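Local structure of gamma-glutamyl-gamma-aminobutyraldehyde dehydrogenase (Burkholderia cenocepacia, 4LIH) at residues A99-M102 / R103-L106; G122-T125 / T126-P130. The protein probably oxidises aldehydes, gamma-glutamyl-gamma-aminobutyraldehyde among them, to carboxylic acids with NAD(P)+ as the hydride acceptor. All coordinates share one frame; numbering follows the deposited sequence.

Interaction 1: A99-M102 / R103-L106; sequences AALM and REHL
R103 continues helix 88-104 by giving its backbone N-H to A99 O, with R103 N and A99 O 2.9 Å apart. Its CG lies alongside that carbonyl, 3.4 Å from A99 O, and from there the chain runs extended to NE, where it meets E137 of helix 121-142 in a salt bridge. The small methyl of A99 also touches E137. E104 repeats the bond one residue on, E104 N to A100 O at 2.8 Å. Because its CG stands beside the backbone N (chi1 -75°), CG comes to 3.3 Å from A100 O, while the carboxylate reaches L101 CD2, with OE1 at 4.0 Å from that methyl; the charge itself is paired with R97, two turns back. L101, branched and aliphatic, suits its buried place against A218. H105 closes the series with its N 2.9 Å from L101 O. Its flat imidazole can bring an edge to the same oxygen where the helix ends, CD2 of H105 lying 3.2 Å from O of L101, in the ring plane. H105 also serves as N-cap of helix 106-117. L106 brings CB near M102 O, and its branched aliphatic end suits packing on V129 and P130. Main-chain bonds thus hold the final turn, and the aliphatic stems of R103 and E104 lie over its carbonyls while their charged ends are paired beyond it.

Interaction 2: G122-T125 / T126-P130; sequences GDTT and TVDVP
Helix 121-142 widens into a pi-type turn near its start, and the contact between G122-T125 and T126-P130 spans that irregularity. T126 meets G122 through its side chain: OG1 donates to G122 O at 2.7 Å, in the plane of the carbonyl. The hydroxyl reaches back there because it sits between its own backbone N and carbonyl carbon (chi1 64°); threonine suits this place because its hydroxyl, carried on CB, is close enough to the main chain to meet the carbonyl one turn back. It thus supplies the bond that the kinked main chain lacks, since T126 N turns instead to D123 O.

D123 O is the hub of the turn. V127 N approaches nearly end-on to this carbonyl, with V127 N to D123 O at 2.7 Å, whereas T126 N, 3.2 Å from D123 O, comes from above the carbonyl plane. A weak third bond, from D128 N, belongs to the pi-type spacing. One step on, V129 N donates to T124 O at 3.1 Å, a nearly straight bond (172°) that also spans five residues.

D128 folds its carboxylate back against T124, OD1 lying 3.8 Å from T124 CG2, while OD2 is salt-bridged to K119. T124 uses its two branches differently: the methyl meets D128, and OG1 is hydrogen-bonded to T114 and to the carbonyl of S110 on helix 106-117. P130 has no N-H to give and suits the kink; its CG instead sits 3.3 Å from T125 O. The combination of five-residue bonds, a carbonyl shared by several N-H groups and a proline following the wide turn is characteristic of a pi-bulge in an alpha-helix.

Interaction 1 precedes interaction 2 in sequence, and their centres lie 12 Å apart, with helix 106-117 connecting them. They meet directly through L106, whose CD1 packs 3.6 Å from T125 O, 3.8 Å from V129 CG1 and 3.8 Å from P130 CD. The start of helix 106-117, just after helix 88-104 ends, thus rests on the kinked part of helix 121-142. R103 NH2 adds a packing contact at 3.6 Å from P130 O. Both contacts are away from E274, the predicted active-site residue. A bound MES, probably from the crystallisation liquor, lies about 5 Å from the side chain of V127 in interaction 2.

Interaction 1: A99-M102 / R103-L106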
# COMPACT_ATOMS: atom_id res chain seq x y z
N ALA A 99 -17.21 21.04 -7.31
CA ALA A 99 -16.75 21.59 -6.07
C ALA A 99 -16.44 23.08 -6.18
O ALA A 99 -16.83 23.84 -5.28
CB ALA A 99 -15.51 20.86 -5.60
N ALA A 100 -15.76 23.47 -7.24
CA ALA A 100 -15.54 24.92 -7.53
C ALA A 100 -16.86 25.69 -7.56
O ALA A 100 -16.97 26.79 -7.01
CB ALA A 100 -14.80 25.10 -8.83
N LEU A 101 -17.87 25.11 -8.21
CA LEU A 101 -19.19 25.71 -8.22
C LEU A 101 -19.78 25.81 -6.83
O LEU A 101 -20.34 26.86 -6.46
CB LEU A 101 -20.15 24.98 -9.17
CG LEU A 101 -19.91 25.23 -10.66
CD1 LEU A 101 -20.65 24.20 -11.47
CD2 LEU A 101 -20.34 26.61 -11.10
N MET A 102 -19.67 24.75 -6.03
CA MET A 102 -20.17 24.82 -4.67
C MET A 102 -19.53 26.02 -3.97
O MET A 102 -20.21 26.78 -3.28
CB MET A 102 -19.87 23.58 -3.86
CG MET A 102 -20.57 22.33 -4.34
SD MET A 102 -20.20 20.94 -3.23
CE MET A 102 -20.71 19.68 -4.35
N ARG A 103 -18.23 26.18 -4.16
CA ARG A 103 -17.51 27.25 -3.54
C ARG A 103 -17.96 28.63 -4.07
O ARG A 103 -18.09 29.58 -3.30
CB ARG A 103 -16.00 27.03 -3.72
CG ARG A 103 -15.49 25.87 -2.90
CD ARG A 103 -13.97 25.75 -2.97
NE ARG A 103 -13.49 24.54 -2.28
CZ ARG A 103 -13.29 24.43 -0.97
NH1 ARG A 103 -13.50 25.45 -0.12
NH2 ARG A 103 -12.86 23.28 -0.48
N GLU A 104 -18.20 28.73 -5.37
CA GLU A 104 -18.70 29.96 -5.98
C GLU A 104 -20.08 30.33 -5.41
O GLU A 104 -20.41 31.51 -5.24
CB GLU A 104 -18.83 29.80 -7.49
CG GLU A 104 -17.53 29.83 -8.26
CD GLU A 104 -17.79 29.62 -9.73
OE1 GLU A 104 -18.76 30.20 -10.22
OE2 GLU A 104 -17.04 28.85 -10.38
N HIS A 105 -20.89 29.33 -5.13
CA HIS A 105 -22.21 29.52 -4.55
C HIS A 105 -22.21 29.31 -3.03
O HIS A 105 -23.25 29.02 -2.44
CB HIS A 105 -23.20 28.58 -5.22
CG HIS A 105 -23.42 28.89 -6.67
ND1 HIS A 105 -24.46 29.70 -7.10
CD2 HIS A 105 -22.75 28.52 -7.79
CE1 HIS A 105 -24.42 29.81 -8.42
NE2 HIS A 105 -23.39 29.10 -8.86
N LEU A 106 -21.06 29.49 -2.39
CA LEU A 106 -20.98 29.19 -0.97
C LEU A 106 -21.99 29.97 -0.12
O LEU A 106 -22.56 29.39 0.80
CB LEU A 106 -19.57 29.39 -0.42
CG LEU A 106 -19.49 29.13 1.10
CD1 LEU A 106 -18.28 28.30 1.47
CD2 LEU A 106 -19.50 30.42 1.88

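Interaction 2: G122-T125 / T126-P130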
# COMPACT_ATOMS: atom_id res chain seq x y z
N GLY A 122 -22.40 31.13 10.90
CA GLY A 122 -20.97 31.14 11.15
C GLY A 122 -20.40 29.71 10.99
O GLY A 122 -19.22 29.53 10.65
N ASP A 123 -21.23 28.71 11.25
CA ASP A 123 -20.88 27.31 11.06
C ASP A 123 -20.99 26.84 9.60
O ASP A 123 -20.08 26.20 9.05
CB ASP A 123 -21.79 26.42 11.94
CG ASP A 123 -21.55 26.58 13.48
OD1 ASP A 123 -20.60 27.27 13.92
OD2 ASP A 123 -22.28 25.91 14.27
N THR A 124 -22.13 27.13 8.96
CA THR A 124 -22.39 26.63 7.59
C THR A 124 -21.45 27.20 6.53
O THR A 124 -21.10 26.51 5.57
CB THR A 124 -23.85 26.80 7.13
OG1 THR A 124 -24.23 28.19 7.11
CG2 THR A 124 -24.76 26.00 8.02
N THR A 125 -21.05 28.45 6.73
CA THR A 125 -20.11 29.11 5.84
C THR A 125 -18.68 28.62 5.96
O THR A 125 -17.89 28.80 5.02
CB THR A 125 -20.11 30.64 6.02
OG1 THR A 125 -19.75 30.96 7.37
CG2 THR A 125 -21.48 31.23 5.68
N THR A 126 -18.34 28.00 7.09
CA THR A 126 -16.98 27.62 7.37
C THR A 126 -16.73 26.12 7.57
O THR A 126 -15.63 25.65 7.32
CB THR A 126 -16.45 28.35 8.62
OG1 THR A 126 -17.20 27.93 9.77
CG2 THR A 126 -16.57 29.83 8.42
N VAL A 127 -17.72 25.38 8.02
CA VAL A 127 -17.60 23.96 8.27
C VAL A 127 -18.36 23.20 7.19
O VAL A 127 -17.76 22.42 6.45
CB VAL A 127 -18.11 23.60 9.68
CG1 VAL A 127 -18.24 22.08 9.86
CG2 VAL A 127 -17.20 24.22 10.76
N ASP A 128 -19.67 23.44 7.06
CA ASP A 128 -20.52 22.55 6.23
C ASP A 128 -20.26 22.65 4.71
O ASP A 128 -19.92 21.67 4.08
CB ASP A 128 -22.03 22.79 6.57
CG ASP A 128 -22.31 22.61 8.07
OD1 ASP A 128 -22.01 23.51 8.88
OD2 ASP A 128 -22.78 21.54 8.45
N VAL A 129 -20.41 23.84 4.12
CA VAL A 129 -20.21 23.97 2.69
C VAL A 129 -18.70 23.75 2.31
O VAL A 129 -18.40 22.93 1.48
CB VAL A 129 -20.81 25.30 2.17
CG1 VAL A 129 -20.61 25.40 0.66
CG2 VAL A 129 -22.32 25.40 2.55
N PRO A 130 -17.75 24.40 2.97
CA PRO A 130 -16.37 24.08 2.59
C PRO A 130 -15.99 22.60 2.76
O PRO A 130 -15.22 22.08 1.94
CB PRO A 130 -15.51 24.96 3.51
CG PRO A 130 -16.41 26.03 3.96
CD PRO A 130 -17.80 25.45 4.01